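Uncharacterized protein (Parabacteroides distasonis ATCC 8503, PDB 4R03) is of unknown function but belongs to the DUF3836 family and folds into an antiparallel beta-sheet of a kind thought to have evolved from beta-hairpin repeats. Local coordinates at residues Q31-F36 with K48-D53. Residues are numbered along the deposited sequence; the frame is centred on the assembly and turned at random. Where two conformers were deposited one is given.
Sequences QVRYEF and KAFRWD
Glu35 sets its carboxylate against CE1 and CZ of Phe50 where neighbouring strands of a beta hairpin, 27-38 and 44-53, pair antiparallel in the middle of the DUF3836 sheet. The two side chains cross at about a right angle, with carboxylate and ring planes 52° apart, and Glu35 CD comes 3.6 Å from Phe50 CE1. Phe50 CG stands anti to its carbonyl carbon (chi1 -59°), and the ring turns its CD1 edge to Arg33 O, in plane at 3.5 Å. On the same face of the sheet Arg33, extended from CG to NE, grips Glu35 side-on: NE (2.9 Å) and NH2 both donate to the anti side of OE2, a salt bridge that should hold the carboxylate beside the ring. Arg33 NH1 also binds a phosphate, probably from the crystallisation liquor. On the other face of the sheet the contacts between side chains are apolar: Ala49 CB lies 3.8 Å from Tyr34 CD1, and Val32 CG2 sits over one face of the Tyr34 ring, offset toward its rim. Arg33 with Phe50 and Glu35 with Lys48 form hydrogen-bonded pairs. Beyond them, at the classic bulge of Gln31 and Val32 opposite Val20, a water replaces the direct bond: it donates to Gln31 O (2.7 Å) and accepts from Trp52 N (3.0 Å).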
loop_
_atom_site.group_PDB
_atom_site.type_symbol
_atom_site.label_atom_id
_atom_site.label_comp_id
_atom_site.label_asym_id
_atom_site.label_seq_id
_atom_site.Cartn_x
_atom_site.Cartn_y
_atom_site.Cartn_z
ATOM N N GLN A 31 9.700 -2.565 -7.963
ATOM C CA GLN A 31 9.785 -3.067 -6.599
ATOM C C GLN A 31 8.428 -3.341 -5.987
ATOM O O GLN A 31 8.190 -4.430 -5.450
ATOM C CB GLN A 31 10.542 -2.096 -5.675
ATOM C CG GLN A 31 10.807 -2.619 -4.311
ATOM C CD GLN A 31 11.513 -1.618 -3.502
ATOM O OE1 GLN A 31 11.012 -0.520 -3.321
ATOM N NE2 GLN A 31 12.649 -1.971 -2.949
ATOM N N VAL A 32 7.535 -2.354 -5.968
ATOM C CA VAL A 32 6.249 -2.514 -5.321
ATOM C C VAL A 32 5.244 -1.592 -5.984
ATOM O O VAL A 32 5.633 -0.521 -6.466
ATOM C CB VAL A 32 6.342 -2.286 -3.765
ATOM C CG1 VAL A 32 6.888 -0.919 -3.411
ATOM C CG2 VAL A 32 5.049 -2.528 -3.081
ATOM N N ARG A 33 3.978 -1.995 -6.011
ATOM C CA ARG A 33 2.846 -1.207 -6.480
ATOM C C ARG A 33 1.812 -1.131 -5.363
ATOM O O ARG A 33 1.478 -2.109 -4.754
ATOM C CB ARG A 33 2.205 -1.845 -7.708
ATOM C CG ARG A 33 0.933 -1.158 -8.193
ATOM C CD ARG A 33 0.355 -1.910 -9.393
ATOM N NE ARG A 33 -0.932 -1.289 -9.763
ATOM C CZ ARG A 33 -1.055 -0.323 -10.628
ATOM N NH1 ARG A 33 -0.035 0.109 -11.335
ATOM N NH2 ARG A 33 -2.266 0.176 -10.812
ATOM N N TYR A 34 1.351 0.095 -5.100
ATOM C CA TYR A 34 0.328 0.349 -4.100
ATOM C C TYR A 34 -0.930 0.833 -4.816
ATOM O O TYR A 34 -0.872 1.644 -5.758
ATOM C CB TYR A 34 0.763 1.410 -3.137
ATOM C CG TYR A 34 2.024 1.098 -2.392
ATOM C CD1 TYR A 34 2.059 0.083 -1.481
ATOM C CD2 TYR A 34 3.174 1.831 -2.582
ATOM C CE1 TYR A 34 3.204 -0.186 -0.779
ATOM C CE2 TYR A 34 4.365 1.536 -1.906
ATOM C CZ TYR A 34 4.347 0.559 -0.937
ATOM O OH TYR A 34 5.526 0.259 -0.233
ATOM N N GLU A 35 -2.084 0.373 -4.364
ATOM C CA GLU A 35 -3.392 0.855 -4.849
ATOM C C GLU A 35 -4.195 1.275 -3.635
ATOM O O GLU A 35 -4.164 0.598 -2.592
ATOM C CB GLU A 35 -4.106 -0.215 -5.615
ATOM C CG GLU A 35 -3.399 -0.639 -6.887
ATOM C CD GLU A 35 -4.163 -1.628 -7.742
ATOM O OE1 GLU A 35 -5.166 -2.190 -7.272
ATOM O OE2 GLU A 35 -3.668 -1.901 -8.883
ATOM N N PHE A 36 -4.947 2.361 -3.781
ATOM C CA PHE A 36 -5.655 2.987 -2.653
ATOM C C PHE A 36 -7.127 3.119 -2.962
ATOM O O PHE A 36 -7.540 3.487 -4.070
ATOM C CB PHE A 36 -5.091 4.389 -2.367
ATOM C CG PHE A 36 -3.629 4.418 -2.079
ATOM C CD1 PHE A 36 -3.162 4.204 -0.779
ATOM C CD2 PHE A 36 -2.702 4.563 -3.091
ATOM C CE1 PHE A 36 -1.791 4.199 -0.524
ATOM C CE2 PHE A 36 -1.356 4.545 -2.834
ATOM C CZ PHE A 36 -0.896 4.351 -1.542
ATOM N N LYS A 48 -3.587 -1.675 -0.852
ATOM C CA LYS A 48 -3.087 -2.962 -1.309
ATOM C C LYS A 48 -1.711 -2.801 -1.893
ATOM O O LYS A 48 -1.469 -1.836 -2.633
ATOM C CB LYS A 48 -3.987 -3.549 -2.344
ATOM C CG LYS A 48 -5.222 -4.143 -1.835
ATOM C CD LYS A 48 -5.915 -4.853 -3.043
ATOM C CE LYS A 48 -7.257 -5.309 -2.668
ATOM N NZ LYS A 48 -7.807 -6.156 -3.723
ATOM N N ALA A 49 -0.808 -3.677 -1.532
ATOM C CA ALA A 49 0.559 -3.673 -2.017
ATOM C C ALA A 49 0.738 -4.940 -2.867
ATOM O O ALA A 49 0.306 -6.050 -2.434
ATOM C CB ALA A 49 1.566 -3.664 -0.915
ATOM N N PHE A 50 1.378 -4.786 -4.030
ATOM C CA PHE A 50 1.680 -5.861 -4.950
ATOM C C PHE A 50 3.185 -5.969 -5.138
ATOM O O PHE A 50 3.886 -4.947 -5.231
ATOM C CB PHE A 50 1.042 -5.587 -6.306
ATOM C CG PHE A 50 -0.445 -5.437 -6.299
ATOM C CD1 PHE A 50 -1.045 -4.254 -5.859
ATOM C CD2 PHE A 50 -1.280 -6.485 -6.722
ATOM C CE1 PHE A 50 -2.412 -4.113 -5.851
ATOM C CE2 PHE A 50 -2.652 -6.332 -6.685
ATOM C CZ PHE A 50 -3.215 -5.148 -6.254
ATOM N N ARG A 51 3.675 -7.204 -5.255
ATOM C CA ARG A 51 5.069 -7.473 -5.611
ATOM C C ARG A 51 5.130 -7.723 -7.135
ATOM O O ARG A 51 4.143 -8.129 -7.760
ATOM C CB ARG A 51 5.629 -8.668 -4.839
ATOM C CG ARG A 51 4.945 -9.973 -5.158
ATOM C CD ARG A 51 5.583 -11.132 -4.302
ATOM N NE ARG A 51 4.855 -12.337 -4.603
ATOM C CZ ARG A 51 5.081 -13.093 -5.666
ATOM N NH1 ARG A 51 6.093 -12.849 -6.444
ATOM N NH2 ARG A 51 4.331 -14.179 -5.880
ATOM N N TRP A 52 6.303 -7.505 -7.686
ATOM C CA TRP A 52 6.523 -7.733 -9.123
ATOM C C TRP A 52 7.123 -9.123 -9.249
ATOM O O TRP A 52 8.259 -9.397 -8.838
ATOM C CB TRP A 52 7.399 -6.691 -9.753
ATOM C CG TRP A 52 7.595 -6.857 -11.193
ATOM C CD1 TRP A 52 8.742 -7.251 -11.789
ATOM C CD2 TRP A 52 6.643 -6.632 -12.234
ATOM N NE1 TRP A 52 8.572 -7.285 -13.139
ATOM C CE2 TRP A 52 7.299 -6.894 -13.454
ATOM C CE3 TRP A 52 5.302 -6.240 -12.273
ATOM C CZ2 TRP A 52 6.644 -6.764 -14.664
ATOM C CZ3 TRP A 52 4.685 -6.097 -13.446
ATOM C CH2 TRP A 52 5.336 -6.412 -14.646
ATOM N N ASP A 53 6.360 -10.014 -9.867
ATOM C CA ASP A 53 6.867 -11.368 -10.140
ATOM C C ASP A 53 7.632 -11.393 -11.466
ATOM O O ASP A 53 7.086 -11.182 -12.534
ATOM C CB ASP A 53 5.705 -12.343 -10.109
ATOM C CG ASP A 53 6.149 -13.776 -10.314
ATOM O OD1 ASP A 53 6.696 -14.026 -11.402
ATOM O OD2 ASP A 53 5.976 -14.590 -9.378
HETATM O O HOH W 1 8.781 -6.953 -6.155
#